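Local coordinates for probable nitrite reductase [nad(p)h] small subunit NIRD (Mycobacterium tuberculosis, PDB 4AIV), which is probably required for activity of the NADH-dependent nitrite reductase that reduces nitrite to ammonium, as the small subunit that associates with NirB, at residues V35-L40 with G109-A114. Sequence-based numbering, arbitrary orientation.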
loop_
_atom_site.group_PDB
_atom_site.type_symbol
_atom_site.label_atom_id
_atom_site.label_comp_id
_atom_site.label_asym_id
_atom_site.label_seq_id
_atom_site.Cartn_x
_atom_site.Cartn_y
_atom_site.Cartn_z
ATOM N N VAL A 35 -4.399 4.288 4.236
ATOM C CA VAL A 35 -3.655 3.268 3.523
ATOM C C VAL A 35 -3.464 3.649 2.051
ATOM O O VAL A 35 -4.373 4.203 1.434
ATOM C CB VAL A 35 -4.427 1.938 3.643
ATOM C CG1 VAL A 35 -4.177 1.047 2.457
ATOM C CG2 VAL A 35 -4.076 1.256 4.965
ATOM N N ALA A 36 -2.275 3.393 1.505
ATOM C CA ALA A 36 -2.061 3.522 0.065
ATOM C C ALA A 36 -2.180 2.128 -0.558
ATOM O O ALA A 36 -1.385 1.228 -0.240
ATOM C CB ALA A 36 -0.688 4.126 -0.229
ATOM N N LEU A 37 -3.173 1.953 -1.426
ATOM C CA LEU A 37 -3.450 0.660 -2.049
ATOM C C LEU A 37 -3.054 0.658 -3.524
ATOM O O LEU A 37 -3.428 1.564 -4.271
ATOM C CB LEU A 37 -4.942 0.324 -1.924
ATOM C CG LEU A 37 -5.436 -0.963 -2.616
ATOM C CD1 LEU A 37 -4.878 -2.246 -1.944
ATOM C CD2 LEU A 37 -6.968 -0.996 -2.674
ATOM N N PHE A 38 -2.306 -0.364 -3.938
ATOM C CA PHE A 38 -1.849 -0.496 -5.320
ATOM C C PHE A 38 -2.143 -1.902 -5.865
ATOM O O PHE A 38 -1.933 -2.899 -5.174
ATOM C CB PHE A 38 -0.329 -0.296 -5.398
ATOM C CG PHE A 38 0.163 1.015 -4.832
ATOM C CD1 PHE A 38 0.454 1.143 -3.477
ATOM C CD2 PHE A 38 0.361 2.112 -5.663
ATOM C CE1 PHE A 38 0.934 2.344 -2.963
ATOM C CE2 PHE A 38 0.837 3.326 -5.152
ATOM C CZ PHE A 38 1.116 3.439 -3.804
ATOM N N ARG A 39 -2.595 -1.977 -7.112
ATOM C CA ARG A 39 -2.603 -3.236 -7.858
ATOM C C ARG A 39 -1.406 -3.248 -8.827
ATOM O O ARG A 39 -1.120 -2.244 -9.486
ATOM C CB ARG A 39 -3.925 -3.394 -8.615
ATOM C CG ARG A 39 -3.909 -4.379 -9.780
ATOM C CD ARG A 39 -5.301 -4.478 -10.408
ATOM N NE ARG A 39 -5.303 -5.274 -11.634
ATOM C CZ ARG A 39 -6.376 -5.489 -12.390
ATOM N NH1 ARG A 39 -7.554 -4.976 -12.051
ATOM N NH2 ARG A 39 -6.268 -6.227 -13.486
ATOM N N LEU A 40 -0.694 -4.370 -8.901
ATOM C CA LEU A 40 0.461 -4.476 -9.796
ATOM C C LEU A 40 0.124 -5.279 -11.052
ATOM O O LEU A 40 -0.918 -5.934 -11.118
ATOM C CB LEU A 40 1.645 -5.130 -9.077
ATOM C CG LEU A 40 2.055 -4.522 -7.729
ATOM C CD1 LEU A 40 3.308 -5.199 -7.195
ATOM C CD2 LEU A 40 2.270 -3.007 -7.839
ATOM N N GLY A 109 -13.916 -11.184 -6.493
ATOM C CA GLY A 109 -13.291 -10.023 -7.103
ATOM C C GLY A 109 -13.391 -8.718 -6.331
ATOM O O GLY A 109 -13.416 -7.642 -6.930
ATOM N N ARG A 110 -13.453 -8.798 -5.007
ATOM C CA ARG A 110 -13.444 -7.592 -4.180
ATOM C C ARG A 110 -12.080 -7.436 -3.535
ATOM O O ARG A 110 -11.533 -8.400 -2.986
ATOM C CB ARG A 110 -14.514 -7.670 -3.083
ATOM C CG ARG A 110 -15.955 -7.591 -3.578
ATOM N N ILE A 111 -11.526 -6.230 -3.604
ATOM C CA ILE A 111 -10.271 -5.945 -2.919
ATOM C C ILE A 111 -10.546 -5.531 -1.477
ATOM O O ILE A 111 -11.335 -4.619 -1.220
ATOM C CB ILE A 111 -9.467 -4.830 -3.618
ATOM C CG1 ILE A 111 -9.168 -5.230 -5.066
ATOM C CG2 ILE A 111 -8.167 -4.558 -2.856
ATOM C CD1 ILE A 111 -8.524 -4.130 -5.885
ATOM N N GLN A 112 -9.911 -6.219 -0.536
ATOM C CA GLN A 112 -10.017 -5.845 0.867
ATOM C C GLN A 112 -8.653 -5.599 1.474
ATOM O O GLN A 112 -7.647 -6.152 1.018
ATOM C CB GLN A 112 -10.696 -6.946 1.664
ATOM C CG GLN A 112 -12.087 -7.282 1.200
ATOM C CD GLN A 112 -12.782 -8.169 2.193
ATOM O OE1 GLN A 112 -12.441 -9.346 2.334
ATOM N NE2 GLN A 112 -13.756 -7.608 2.907
ATOM N N VAL A 113 -8.641 -4.781 2.521
ATOM C CA VAL A 113 -7.436 -4.484 3.270
ATOM C C VAL A 113 -7.729 -4.670 4.747
ATOM O O VAL A 113 -8.757 -4.197 5.248
ATOM C CB VAL A 113 -6.971 -3.024 3.038
ATOM C CG1 VAL A 113 -5.725 -2.729 3.872
ATOM C CG2 VAL A 113 -6.714 -2.765 1.561
ATOM N N ALA A 114 -6.833 -5.355 5.449
ATOM C CA ALA A 114 -7.045 -5.607 6.866
ATOM C C ALA A 114 -6.138 -4.753 7.728
ATOM O O ALA A 114 -5.064 -4.327 7.306
ATOM C CB ALA A 114 -6.812 -7.082 7.185
#
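Leu-37 reaches over to strand 110-114 and fits its forked tip against Ile-111 and Val-113, two residues that face it from the same side of their strand. A chi1 of 176° carries its CG toward that strand, and a chi2 of 68° sets the two methyls. CD2 of Leu-37 lies 3.8 Å from CG2 of Ile-111. CD1 of Leu-37 is 4.0 Å from CG2 of Val-113 and also meets CG2 of Ile-111, so the short beta branch of the isoleucine touches both tips of the leucine. The side chains of Leu-37 and Val-113 run past one another in opposite directions. Val-35 adds a looser contact, its CG1 4.3 Å from CG1 of Val-113.

No hydrogen bond links the two segments. Their axes come no closer than 9.7 Å, with N-to-C directions 143° apart, and side chains alone bridge this spacing. Compact, branched hydrocarbon groups suit such a buried place, since they pack closely and bring no polar atom needing a partner. Alternation turns Gln-112 the other way, where OE1 and NE2 hydrogen-bond to Arg-104 NH2 and Thr-12 OG1.

Strands 45-49 and 100-105 separate the two segments in the antiparallel sheet, which must therefore curl strongly, consistent with the barrel-like sheet of a Rieske-like domain. Ala-47 and Tyr-101 of these intervening strands each touch Val-35 and Val-113, and Leu-37 also meets Ala-13 of strand 7-15.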